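Local coordinates for oxetanocin-like protein (Pyrococcus furiosus, PDB 1XX7) that probably removes the phosphate from 2'-deoxyribonucleoside 5'-phosphates as a metal-dependent HD-domain hydrolase that works as a homodimer, at the interface of chains A and B. Sequence-based numbering; all coordinates share one arbitrary frame. Chains: chain A/B, oxetanocin-like protein.

The interface of chains A and B. Residues chain A 36, 39-41, 43-44, 135, 139; chain B 16-17, 20, 39.
B:Lys20 plugs straight into chain A: it leaves helix 10-21 near its end, runs fully extended from CG outward, and delivers its NZ to acceptors of the other subunit. A:Asp135, on helix 123-145, meets it tip to tip, the carboxylate OD1 taking NZ on the syn lone pair at 2.7 Å. A:Glu36 lies alongside the lysine and points the same way; its OE1 is also 2.7 Å from NZ, approached from above the carboxylate plane, 37° out of it. Both pairs are salt bridges. A neutral acceptor joins them, the amide OE1 of A:Gln139, which receives NZ at 2.9 Å on a lone pair in the carbonyl plane; a water joins this same oxygen to the backbone O of B:Gly17.

A:Arg44 crosses the lysine at about a right angle, with B:Lys20 CE over one face of the guanidinium, towards its rim. Within chain A, the arginine NE bonds to the anti lone pair of A:Asp135 OD1, which is tilted 17° from the guanidinium plane, so that one oxygen is gripped by a cation from each subunit, and the two carboxylates probably offset the crowding of positive charge. The bend at chi3 (65°) turns the arginine tip along B:Gly17, whose CA is 3.5 Å from NH1.

An alanine in place of B:Lys20 would probably leave A:Glu36 and A:Asp135 without their cross-subunit cation and open a gap beside A:Arg44. A:His41, a ligand of the nickel ion, lies beside this cluster on the same helix as A:Asp40 and A:Arg44, so the dimer contact is probably close to the HD metal site. Towards the two-fold, the methyl CB of B:Ala39 rests against A:Asp40 OD1 at 3.4 Å and against the ring carbon CD2 of A:Tyr43 at 4.0 Å.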
ATOM      1  N   GLU A  36      -6.918   8.711  -0.098  1.00 20.15           N
ATOM      2  CA  GLU A  36      -8.250   8.473   0.511  1.00 16.22           C
ATOM      3  C   GLU A  36      -9.260   7.881  -0.467  1.00 15.77           C
ATOM      4  O   GLU A  36      -9.187   8.053  -1.657  1.00 15.32           O
ATOM      5  CB  GLU A  36      -8.809   9.763   1.079  1.00 14.60           C
ATOM      6  CG  GLU A  36      -8.971  10.886   0.011  1.00 17.82           C
ATOM      7  CD  GLU A  36      -9.952  11.962   0.388  1.00 17.76           C
ATOM      8  OE1 GLU A  36     -10.507  11.940   1.531  1.00 17.86           O
ATOM      9  OE2 GLU A  36     -10.144  12.854  -0.455  1.00 16.30           O
ATOM     10  N   ALA A  39     -15.412   7.103   0.431  1.00 16.15           N
ATOM     11  CA  ALA A  39     -16.022   7.009   1.738  1.00 17.48           C
ATOM     12  C   ALA A  39     -15.288   7.823   2.799  1.00 16.18           C
ATOM     13  O   ALA A  39     -15.927   8.421   3.646  1.00 17.58           O
ATOM     14  CB  ALA A  39     -16.099   5.600   2.151  1.00 19.25           C
ATOM     15  N   ASP A  40     -13.958   7.791   2.776  1.00 15.91           N
ATOM     16  CA  ASP A  40     -13.092   8.624   3.641  1.00 16.48           C
ATOM     17  C   ASP A  40     -13.503  10.108   3.496  1.00 15.86           C
ATOM     18  O   ASP A  40     -13.724  10.834   4.468  1.00 12.47           O
ATOM     19  CB  ASP A  40     -11.617   8.478   3.210  1.00 19.68           C
ATOM     20  CG  ASP A  40     -10.930   7.229   3.762  1.00 22.13           C
ATOM     21  OD1 ASP A  40     -11.281   6.797   4.920  1.00 20.55           O
ATOM     22  OD2 ASP A  40     -10.034   6.680   3.013  1.00 14.08           O
ATOM     23  N   HIS A  41     -13.553  10.523   2.236  1.00 15.09           N
ATOM     24  CA  HIS A  41     -13.930  11.837   1.836  1.00 13.94           C
ATOM     25  C   HIS A  41     -15.320  12.196   2.304  1.00 14.78           C
ATOM     26  O   HIS A  41     -15.502  13.245   2.905  1.00 11.48           O
ATOM     27  CB  HIS A  41     -13.900  11.908   0.302  1.00 13.16           C
ATOM     28  CG  HIS A  41     -14.610  13.075  -0.246  1.00 11.70           C
ATOM     29  ND1 HIS A  41     -14.251  14.366   0.060  1.00 12.42           N
ATOM     30  CD2 HIS A  41     -15.679  13.165  -1.072  1.00 15.41           C
ATOM     31  CE1 HIS A  41     -15.052  15.208  -0.566  1.00 10.19           C
ATOM     32  NE2 HIS A  41     -15.915  14.508  -1.270  1.00 12.35           N
ATOM     33  N   TYR A  43     -17.261  10.743   4.561  1.00 18.76           N
ATOM     34  CA  TYR A  43     -17.290  10.839   6.010  1.00 17.19           C
ATOM     35  C   TYR A  43     -16.986  12.248   6.524  1.00 20.23           C
ATOM     36  O   TYR A  43     -17.740  12.790   7.378  1.00 16.40           O
ATOM     37  CB  TYR A  43     -16.312   9.874   6.700  1.00 17.34           C
ATOM     38  CG  TYR A  43     -16.296  10.207   8.153  1.00 15.53           C
ATOM     39  CD1 TYR A  43     -17.412   9.914   8.950  1.00 18.39           C
ATOM     40  CD2 TYR A  43     -15.288  10.922   8.699  1.00 12.34           C
ATOM     41  CE1 TYR A  43     -17.464  10.292  10.274  1.00 17.04           C
ATOM     42  CE2 TYR A  43     -15.330  11.316  10.048  1.00 12.97           C
ATOM     43  CZ  TYR A  43     -16.438  10.984  10.813  1.00 16.90           C
ATOM     44  OH  TYR A  43     -16.540  11.361  12.116  1.00 18.23           O
ATOM     45  N   ARG A  44     -15.853  12.822   6.097  1.00 19.79           N
ATOM     46  CA  ARG A  44     -15.469  14.157   6.620  1.00 16.96           C
ATOM     47  C   ARG A  44     -16.351  15.277   6.067  1.00 17.48           C
ATOM     48  O   ARG A  44     -16.558  16.304   6.746  1.00 21.49           O
ATOM     49  CB  ARG A  44     -13.990  14.496   6.451  1.00 15.03           C
ATOM     50  CG  ARG A  44     -13.571  15.576   7.431  1.00 15.08           C
ATOM     51  CD  ARG A  44     -12.103  15.764   7.582  1.00 13.34           C
ATOM     52  NE  ARG A  44     -11.508  16.246   6.351  1.00 16.30           N
ATOM     53  CZ  ARG A  44     -10.226  16.558   6.199  1.00 14.82           C
ATOM     54  NH1 ARG A  44      -9.398  16.540   7.234  1.00 17.65           N
ATOM     55  NH2 ARG A  44      -9.793  16.948   5.015  1.00 20.05           N
ATOM     56  N   ASP A 135     -13.335  19.906   2.617  1.00 19.05           N
ATOM     57  CA  ASP A 135     -12.672  18.642   2.827  1.00 20.05           C
ATOM     58  C   ASP A 135     -11.478  18.482   1.834  1.00 15.88           C
ATOM     59  O   ASP A 135     -10.382  18.135   2.243  1.00 17.78           O
ATOM     60  CB  ASP A 135     -13.632  17.484   2.633  1.00 19.98           C
ATOM     61  CG  ASP A 135     -12.921  16.157   2.635  1.00 20.96           C
ATOM     62  OD1 ASP A 135     -12.389  15.744   3.701  1.00 20.41           O
ATOM     63  OD2 ASP A 135     -12.866  15.548   1.559  1.00 20.04           O
ATOM     64  N   GLN A 139      -7.628  18.504   2.714  1.00 13.96           N
ATOM     65  CA  GLN A 139      -6.939  17.277   2.351  1.00 15.53           C
ATOM     66  C   GLN A 139      -5.690  17.547   1.525  1.00 16.09           C
ATOM     67  O   GLN A 139      -4.677  16.893   1.722  1.00 13.01           O
ATOM     68  CB  GLN A 139      -7.868  16.306   1.612  1.00 13.48           C
ATOM     69  CG  GLN A 139      -7.240  14.902   1.399  1.00 13.65           C
ATOM     70  CD  GLN A 139      -6.884  14.249   2.709  1.00 16.81           C
ATOM     71  OE1 GLN A 139      -7.769  13.983   3.536  1.00 18.13           O
ATOM     72  NE2 GLN A 139      -5.582  14.022   2.938  1.00 10.15           N
TER
ATOM     73  N   ALA B  16     -10.856  15.051  12.672  1.00 19.14           N
ATOM     74  CA  ALA B  16     -11.691  14.078  11.949  1.00 19.49           C
ATOM     75  C   ALA B  16     -10.953  13.407  10.760  1.00 18.66           C
ATOM     76  O   ALA B  16     -11.215  12.239  10.441  1.00 21.45           O
ATOM     77  CB  ALA B  16     -13.056  14.724  11.496  1.00 20.85           C
ATOM     78  N   GLY B  17     -10.037  14.143  10.111  1.00 20.01           N
ATOM     79  CA  GLY B  17      -9.203  13.597   9.038  1.00 18.67           C
ATOM     80  C   GLY B  17      -8.297  12.451   9.473  1.00 18.75           C
ATOM     81  O   GLY B  17      -7.947  11.626   8.671  1.00 20.22           O
ATOM     82  N   LYS B  20      -9.400   8.996   8.490  1.00 16.21           N
ATOM     83  CA  LYS B  20      -9.176   8.518   7.097  1.00 15.34           C
ATOM     84  C   LYS B  20      -7.927   7.617   7.064  1.00 14.08           C
ATOM     85  O   LYS B  20      -7.807   6.757   6.220  1.00 12.12           O
ATOM     86  CB  LYS B  20      -9.024   9.682   6.095  1.00 14.30           C
ATOM     87  CG  LYS B  20     -10.136  10.721   6.106  1.00 11.93           C
ATOM     88  CD  LYS B  20      -9.982  11.635   4.898  1.00 13.23           C
ATOM     89  CE  LYS B  20     -10.918  12.853   4.847  1.00 12.62           C
ATOM     90  NZ  LYS B  20     -10.612  13.663   3.588  1.00 11.72           N
ATOM     91  N   ALA B  39     -12.861   5.984   9.243  1.00 15.35           N
ATOM     92  CA  ALA B  39     -13.714   6.835   8.431  1.00 13.48           C
ATOM     93  C   ALA B  39     -14.522   6.060   7.416  1.00 12.91           C
ATOM     94  O   ALA B  39     -15.711   6.349   7.217  1.00 13.92           O
ATOM     95  CB  ALA B  39     -12.889   7.884   7.728  1.00 18.24           C
TER
HETATM   96  O   HOH W   1      -7.375  13.685   6.355  1.00 18.49           O